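Local coordinates for tripeptidase (Staphylococcus aureus subsp. aureus, PDB 3RZA), which probably cleaves the N-terminal residue from tripeptides as a metal-dependent aminopeptidase of the M20/M25/M40 peptidase family, at residues M20-E23 and Q24-L27; Q281-H284 and M285-F289; G310-I313 and N314-E317. One frame throughout, in Å; residues are numbered along the deposited sequence.

Contact 1. Residues M20-E23 and Q24-L27; sequences MINE and QRLL
Asn22 sits at the N-cap of helix 23-34, and its side chain folds over onto Arg25. Starting at CB, the methylene lies over one face of the Arg25 guanidinium, offset toward the rim, with Asn22 CB 3.6 Å from Arg25 NH2. CG comes next, packed against Arg25 CB; it stands anti to the backbone N (chi1 -171°), which turns the amide toward the first turn of the helix. There Asn22 OD1 accepts from Arg25 N at 3.1 Å with the N-H nearly straight (161°), although the donor stands above the carbonyl plane. Water 1 gives OD1 a second, weak bond and accepts from Gln24 N, so two early amides of the helix are served. Asn22 ND2 ends 4.1 Å from Arg25 NH1, the amide and guanidinium planes 41° apart. The main chain continues the cap: Leu26 N donates to Asn22 O at 2.9 Å. Ile21 CD1 adds an apolar touch on Leu26 CD2 at 4.0 Å. Arg25 owes its strongest polar hold to helix 128-147, where Glu139 and Glu146 form salt bridges with it, while Ile21 packs on Ser382 and Leu26 on Ala381, both of helix 374-393.

Contact 2. Residues Q281-H284 and M285-F289; sequences QVKH and MTDVF
Two successive turns of helix 275-295 meet here in i to i+4 pairs, each with its own chemistry. Lys283 and Asp287 make a salt bridge: the lysine chain runs extended to CE and bends at its last torsion, bringing Lys283 NZ 2.8 Å from Asp287 OD2 on the syn lone pair of that oxygen. One residue earlier, Val282 O takes two donors from opposite faces of its carbonyl plane, Thr286 OG1 at 2.7 Å and Thr286 N at 3.0 Å. The threonine hydroxyl lies beside its own backbone N (chi1 -57°), where it can turn back to the preceding turn and have its polar atom satisfied without leaving the helix. Gln281 and the selenomethionine Met285 cross obliquely, the amide nitrogen Gln281 NE2 lying 3.4 Å from both CG and SE of Met285; that nitrogen donates to Lys236 O. His284 and Val288 run side by side, pointing the same way, with His284 CE1 3.6 Å from Val288 CG2, and the far end of the imidazole bonds through NE2 to Lys236 N. The helix packs against one sheet: Val282, Met285, Thr286 and Phe289 rest on strand 194-209, Val282, Thr286 and Phe289 also on strand 299-312, and Gln281, Val282 and Met285 on strand 263-272.

Contact 3. Residues G310-I313 and N314-E317; sequences GFKI and NDNE
Lys312 reaches from the end of strand 299-312 to Asp315, its ammonium group bridging the strand end and the turn that follows. The lysine chain leaves with CG anti to the backbone N (chi1 177°), then bends at chi2 and again at chi4, which curls the ammonium group back over the main chain. NZ therefore serves two acceptors at once: Lys312 NZ lies 2.9 Å from Asp315 OD2 in a salt bridge, and Lys312 NZ is equally 2.9 Å from Ile313 O. It approaches the carboxylate from above its plane, and it likewise stands 39° out of the plane of the Ile313 carbonyl. The tight side belongs to Ile313: its CG2 meets the aliphatic part of Glu317, Ile313 CG2 to Glu317 CG being 3.8 Å, and the side chain packs on Val319 and Val320 of helix 318-329. The looser side faces outward and carries the side chains of Asn314 and Asn316 and the exposed lysine, though Lys312 and Asp315 also touch Val196 of strand 194-209. Asn316 N donates to Asn314 OD1 at 2.9 Å, in the carbonyl plane and nearly straight at 164°, which makes an Asx turn. Glu317 N closes on Asn314 O at 3.1 Å, completing a type I beta turn from Asn314 to Glu317, and the lysine bonds only brace its entrance. This is the connection of a strand-turn-helix unit, with Glu317 at the N-cap of helix 318-329.

All three contacts are local, but they sit in different settings. Contact 2, partly buried, has most of its apolar side chains on a sheet; contacts 1 and 3 are surface contacts at the start of a helix. In contact 1 an asparagine side chain caps the helix directly, whereas in contact 3 an asparagine shapes the turn that leads into one. Lysine-aspartate salt bridges occur in contacts 2 and 3, along a helix and across a turn; the arginine of contact 1 turns to glutamates of another helix. Contact 2 packs on strand 299-312, the next element in the chain, whose end forms part of contact 3, while contacts 1 and 2 lie 52 Å apart between centres.

Contact 1. Residues M20-E23 and Q24-L27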
loop_
_atom_site.group_PDB
_atom_site.type_symbol
_atom_site.label_atom_id
_atom_site.label_comp_id
_atom_site.label_asym_id
_atom_site.label_seq_id
_atom_site.Cartn_x
_atom_site.Cartn_y
_atom_site.Cartn_z
HETATM N N MSE A 20 31.104 -41.641 -18.838
HETATM C CA MSE A 20 31.381 -40.712 -19.984
HETATM C C MSE A 20 31.458 -39.194 -19.596
HETATM O O MSE A 20 32.482 -38.565 -19.882
HETATM C CB MSE A 20 30.358 -40.938 -21.112
HETATM C CG MSE A 20 30.685 -40.214 -22.415
HETATM SE SE MSE A 20 30.807 -41.342 -24.021
HETATM C CE MSE A 20 32.055 -42.743 -23.397
ATOM N N ILE A 21 30.402 -38.605 -18.996
ATOM C CA ILE A 21 30.567 -37.277 -18.326
ATOM C C ILE A 21 31.427 -37.429 -17.056
ATOM O O ILE A 21 31.369 -38.438 -16.361
ATOM C CB ILE A 21 29.211 -36.479 -18.016
ATOM C CG1 ILE A 21 28.374 -37.162 -16.935
ATOM C CG2 ILE A 21 28.405 -36.221 -19.304
ATOM C CD1 ILE A 21 28.511 -36.522 -15.571
ATOM N N ASN A 22 32.253 -36.433 -16.804
ATOM C CA ASN A 22 33.157 -36.418 -15.672
ATOM C C ASN A 22 32.396 -35.705 -14.560
ATOM O O ASN A 22 32.221 -34.474 -14.594
ATOM C CB ASN A 22 34.460 -35.682 -16.073
ATOM C CG ASN A 22 35.557 -35.791 -15.032
ATOM O OD1 ASN A 22 35.326 -35.638 -13.848
ATOM N ND2 ASN A 22 36.790 -36.006 -15.496
ATOM N N GLU A 23 31.921 -36.484 -13.598
ATOM C CA GLU A 23 30.965 -36.011 -12.576
ATOM C C GLU A 23 31.565 -34.992 -11.615
ATOM O O GLU A 23 30.893 -34.038 -11.215
ATOM C CB GLU A 23 30.440 -37.198 -11.740
ATOM C CG GLU A 23 29.666 -38.254 -12.548
ATOM C CD GLU A 23 29.142 -39.398 -11.688
ATOM O OE1 GLU A 23 29.425 -39.444 -10.462
ATOM O OE2 GLU A 23 28.448 -40.263 -12.256
ATOM N N GLN A 24 32.801 -35.240 -11.194
ATOM C CA GLN A 24 33.525 -34.298 -10.357
ATOM C C GLN A 24 33.805 -33.006 -11.107
ATOM O O GLN A 24 33.672 -31.931 -10.538
ATOM C CB GLN A 24 34.841 -34.911 -9.854
ATOM C CG GLN A 24 35.645 -34.046 -8.850
ATOM C CD GLN A 24 34.881 -33.801 -7.549
ATOM O OE1 GLN A 24 34.377 -32.695 -7.297
ATOM N NE2 GLN A 24 34.745 -34.846 -6.746
ATOM N N ARG A 25 34.244 -33.110 -12.360
ATOM C CA ARG A 25 34.506 -31.906 -13.158
ATOM C C ARG A 25 33.232 -31.065 -13.343
ATOM O O ARG A 25 33.291 -29.834 -13.234
ATOM C CB ARG A 25 35.109 -32.252 -14.513
ATOM C CG ARG A 25 35.542 -31.014 -15.346
ATOM C CD ARG A 25 36.311 -31.431 -16.563
ATOM N NE ARG A 25 35.487 -32.255 -17.447
ATOM C CZ ARG A 25 35.945 -33.144 -18.346
ATOM N NH1 ARG A 25 37.256 -33.311 -18.569
ATOM N NH2 ARG A 25 35.066 -33.852 -19.070
ATOM N N LEU A 26 32.105 -31.734 -13.619
ATOM C CA LEU A 26 30.781 -31.082 -13.736
ATOM C C LEU A 26 30.429 -30.326 -12.465
ATOM O O LEU A 26 29.996 -29.173 -12.531
ATOM C CB LEU A 26 29.683 -32.133 -14.024
ATOM C CG LEU A 26 28.204 -31.700 -14.096
ATOM C CD1 LEU A 26 28.019 -30.544 -15.051
ATOM C CD2 LEU A 26 27.316 -32.889 -14.502
ATOM N N LEU A 27 30.581 -31.008 -11.321
ATOM C CA LEU A 27 30.319 -30.413 -10.001
ATOM C C LEU A 27 31.207 -29.184 -9.749
ATOM O O LEU A 27 30.711 -28.157 -9.336
ATOM C CB LEU A 27 30.504 -31.475 -8.874
ATOM C CG LEU A 27 30.378 -31.039 -7.397
ATOM C CD1 LEU A 27 29.109 -30.287 -7.158
ATOM C CD2 LEU A 27 30.503 -32.279 -6.436
HETATM O O HOH W 1 34.162 -37.948 -11.742
#

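Contact 2. Residues Q281-H284 and M285-F289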
loop_
_atom_site.group_PDB
_atom_site.type_symbol
_atom_site.label_atom_id
_atom_site.label_comp_id
_atom_site.label_asym_id
_atom_site.label_seq_id
_atom_site.Cartn_x
_atom_site.Cartn_y
_atom_site.Cartn_z
ATOM N N GLN A 281 -10.260 -13.217 -21.145
ATOM C CA GLN A 281 -10.057 -12.964 -19.714
ATOM C C GLN A 281 -9.626 -11.523 -19.441
ATOM O O GLN A 281 -10.173 -10.859 -18.528
ATOM C CB GLN A 281 -8.992 -13.951 -19.144
ATOM C CG GLN A 281 -8.635 -13.793 -17.632
ATOM C CD GLN A 281 -9.851 -13.857 -16.722
ATOM O OE1 GLN A 281 -10.818 -14.556 -17.033
ATOM N NE2 GLN A 281 -9.820 -13.100 -15.601
ATOM N N VAL A 282 -8.639 -11.047 -20.204
ATOM C CA VAL A 282 -8.129 -9.676 -20.024
ATOM C C VAL A 282 -9.175 -8.615 -20.439
ATOM O O VAL A 282 -9.310 -7.575 -19.778
ATOM C CB VAL A 282 -6.777 -9.480 -20.761
ATOM C CG1 VAL A 282 -6.381 -8.006 -20.800
ATOM C CG2 VAL A 282 -5.699 -10.319 -20.067
ATOM N N LYS A 283 -9.949 -8.903 -21.484
ATOM C CA LYS A 283 -11.079 -8.040 -21.842
ATOM C C LYS A 283 -12.113 -8.038 -20.719
ATOM O O LYS A 283 -12.622 -6.971 -20.342
ATOM C CB LYS A 283 -11.739 -8.483 -23.158
ATOM C CG LYS A 283 -12.780 -7.472 -23.723
ATOM C CD LYS A 283 -13.716 -8.136 -24.754
ATOM C CE LYS A 283 -14.700 -7.149 -25.434
ATOM N NZ LYS A 283 -14.934 -5.894 -24.704
ATOM N N HIS A 284 -12.440 -9.230 -20.215
ATOM C CA HIS A 284 -13.366 -9.377 -19.076
ATOM C C HIS A 284 -12.965 -8.535 -17.849
ATOM O O HIS A 284 -13.811 -7.822 -17.296
ATOM C CB HIS A 284 -13.512 -10.859 -18.694
ATOM C CG HIS A 284 -14.180 -11.082 -17.383
ATOM N ND1 HIS A 284 -15.509 -10.805 -17.180
ATOM C CD2 HIS A 284 -13.711 -11.572 -16.209
ATOM C CE1 HIS A 284 -15.838 -11.108 -15.935
ATOM N NE2 HIS A 284 -14.767 -11.576 -15.324
HETATM N N MSE A 285 -11.679 -8.600 -17.474
HETATM C CA MSE A 285 -11.138 -7.857 -16.311
HETATM C C MSE A 285 -11.184 -6.334 -16.569
HETATM O O MSE A 285 -11.680 -5.574 -15.751
HETATM C CB MSE A 285 -9.700 -8.287 -16.018
HETATM C CG MSE A 285 -9.553 -9.727 -15.546
HETATM SE SE MSE A 285 -7.714 -10.386 -15.626
HETATM C CE MSE A 285 -7.150 -9.653 -13.952
ATOM N N THR A 286 -10.696 -5.923 -17.730
ATOM C CA THR A 286 -10.813 -4.532 -18.211
ATOM C C THR A 286 -12.254 -4.013 -18.160
ATOM O O THR A 286 -12.534 -2.991 -17.497
ATOM C CB THR A 286 -10.289 -4.434 -19.657
ATOM O OG1 THR A 286 -8.942 -4.908 -19.689
ATOM C CG2 THR A 286 -10.389 -2.986 -20.217
ATOM N N ASP A 287 -13.165 -4.736 -18.791
ATOM C CA ASP A 287 -14.590 -4.330 -18.811
ATOM C C ASP A 287 -15.219 -4.231 -17.427
ATOM O O ASP A 287 -15.960 -3.277 -17.167
ATOM C CB ASP A 287 -15.442 -5.267 -19.686
ATOM C CG ASP A 287 -15.141 -5.130 -21.191
ATOM O OD1 ASP A 287 -14.541 -4.124 -21.618
ATOM O OD2 ASP A 287 -15.518 -6.038 -21.952
ATOM N N VAL A 288 -14.892 -5.174 -16.536
ATOM C CA VAL A 288 -15.440 -5.157 -15.177
ATOM C C VAL A 288 -14.917 -3.963 -14.353
ATOM O O VAL A 288 -15.705 -3.285 -13.691
ATOM C CB VAL A 288 -15.236 -6.516 -14.441
ATOM C CG1 VAL A 288 -15.550 -6.382 -12.984
ATOM C CG2 VAL A 288 -16.157 -7.587 -15.075
ATOM N N PHE A 289 -13.619 -3.672 -14.443
ATOM C CA PHE A 289 -13.060 -2.455 -13.820
ATOM C C PHE A 289 -13.718 -1.162 -14.321
ATOM O O PHE A 289 -14.174 -0.352 -13.520
ATOM C CB PHE A 289 -11.530 -2.353 -14.056
ATOM C CG PHE A 289 -10.698 -3.234 -13.160
ATOM C CD1 PHE A 289 -10.867 -3.215 -11.775
ATOM C CD2 PHE A 289 -9.719 -4.064 -13.701
ATOM C CE1 PHE A 289 -10.092 -4.008 -10.940
ATOM C CE2 PHE A 289 -8.921 -4.855 -12.870
ATOM C CZ PHE A 289 -9.122 -4.828 -11.472
#

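Contact 3. Residues G310-I313 and N314-E317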
loop_
_atom_site.group_PDB
_atom_site.type_symbol
_atom_site.label_atom_id
_atom_site.label_comp_id
_atom_site.label_asym_id
_atom_site.label_seq_id
_atom_site.Cartn_x
_atom_site.Cartn_y
_atom_site.Cartn_z
ATOM N N GLY A 310 2.457 -17.576 -25.585
ATOM C CA GLY A 310 2.382 -19.015 -25.393
ATOM C C GLY A 310 2.744 -19.797 -26.628
ATOM O O GLY A 310 2.833 -19.243 -27.710
ATOM N N PHE A 311 3.021 -21.079 -26.435
ATOM C CA PHE A 311 3.266 -22.012 -27.525
ATOM C C PHE A 311 2.819 -23.424 -27.115
ATOM O O PHE A 311 2.516 -23.698 -25.941
ATOM C CB PHE A 311 4.749 -22.000 -27.937
ATOM C CG PHE A 311 5.679 -22.597 -26.906
ATOM C CD1 PHE A 311 6.162 -21.831 -25.855
ATOM C CD2 PHE A 311 6.069 -23.940 -26.982
ATOM C CE1 PHE A 311 7.008 -22.384 -24.896
ATOM C CE2 PHE A 311 6.901 -24.504 -26.016
ATOM C CZ PHE A 311 7.376 -23.723 -24.980
ATOM N N LYS A 312 2.729 -24.286 -28.109
ATOM C CA LYS A 312 2.470 -25.703 -27.910
ATOM C C LYS A 312 3.106 -26.383 -29.100
ATOM O O LYS A 312 2.720 -26.103 -30.237
ATOM C CB LYS A 312 0.957 -25.975 -27.862
ATOM C CG LYS A 312 0.515 -27.490 -27.732
ATOM C CD LYS A 312 0.971 -28.139 -26.425
ATOM C CE LYS A 312 0.616 -29.636 -26.374
ATOM N NZ LYS A 312 1.540 -30.543 -27.220
ATOM N N ILE A 313 4.121 -27.205 -28.855
ATOM C CA ILE A 313 4.751 -27.985 -29.911
ATOM C C ILE A 313 4.014 -29.335 -30.009
ATOM O O ILE A 313 3.751 -29.998 -28.993
ATOM C CB ILE A 313 6.252 -28.197 -29.661
ATOM C CG1 ILE A 313 6.972 -26.856 -29.386
ATOM C CG2 ILE A 313 6.872 -28.902 -30.846
ATOM C CD1 ILE A 313 6.772 -25.793 -30.432
ATOM N N ASN A 314 3.637 -29.697 -31.227
ATOM C CA ASN A 314 2.991 -30.969 -31.511
ATOM C C ASN A 314 3.868 -32.128 -30.987
ATOM O O ASN A 314 5.078 -32.144 -31.205
ATOM C CB ASN A 314 2.746 -31.065 -33.028
ATOM C CG ASN A 314 2.005 -32.310 -33.439
ATOM O OD1 ASN A 314 2.443 -33.442 -33.182
ATOM N ND2 ASN A 314 0.918 -32.115 -34.160
ATOM N N ASP A 315 3.244 -33.094 -30.317
ATOM C CA ASP A 315 3.983 -34.180 -29.644
ATOM C C ASP A 315 4.709 -35.161 -30.583
ATOM O O ASP A 315 5.564 -35.907 -30.112
ATOM C CB ASP A 315 3.057 -34.974 -28.711
ATOM C CG ASP A 315 2.554 -34.140 -27.538
ATOM O OD1 ASP A 315 3.187 -34.195 -26.444
ATOM O OD2 ASP A 315 1.542 -33.412 -27.728
ATOM N N ASN A 316 4.370 -35.154 -31.885
ATOM C CA ASN A 316 5.058 -35.966 -32.902
ATOM C C ASN A 316 6.259 -35.280 -33.571
ATOM O O ASN A 316 6.915 -35.900 -34.414
ATOM C CB ASN A 316 4.061 -36.407 -33.982
ATOM C CG ASN A 316 2.828 -37.048 -33.398
ATOM O OD1 ASN A 316 1.720 -36.555 -33.585
ATOM N ND2 ASN A 316 3.019 -38.118 -32.625
ATOM N N GLU A 317 6.541 -34.021 -33.206
ATOM C CA GLU A 317 7.668 -33.282 -33.767
ATOM C C GLU A 317 8.979 -33.883 -33.325
ATOM O O GLU A 317 9.073 -34.382 -32.198
ATOM C CB GLU A 317 7.655 -31.813 -33.333
ATOM C CG GLU A 317 6.652 -30.956 -34.081
ATOM C CD GLU A 317 7.097 -30.604 -35.504
ATOM O OE1 GLU A 317 8.194 -30.012 -35.687
ATOM O OE2 GLU A 317 6.325 -30.903 -36.431
#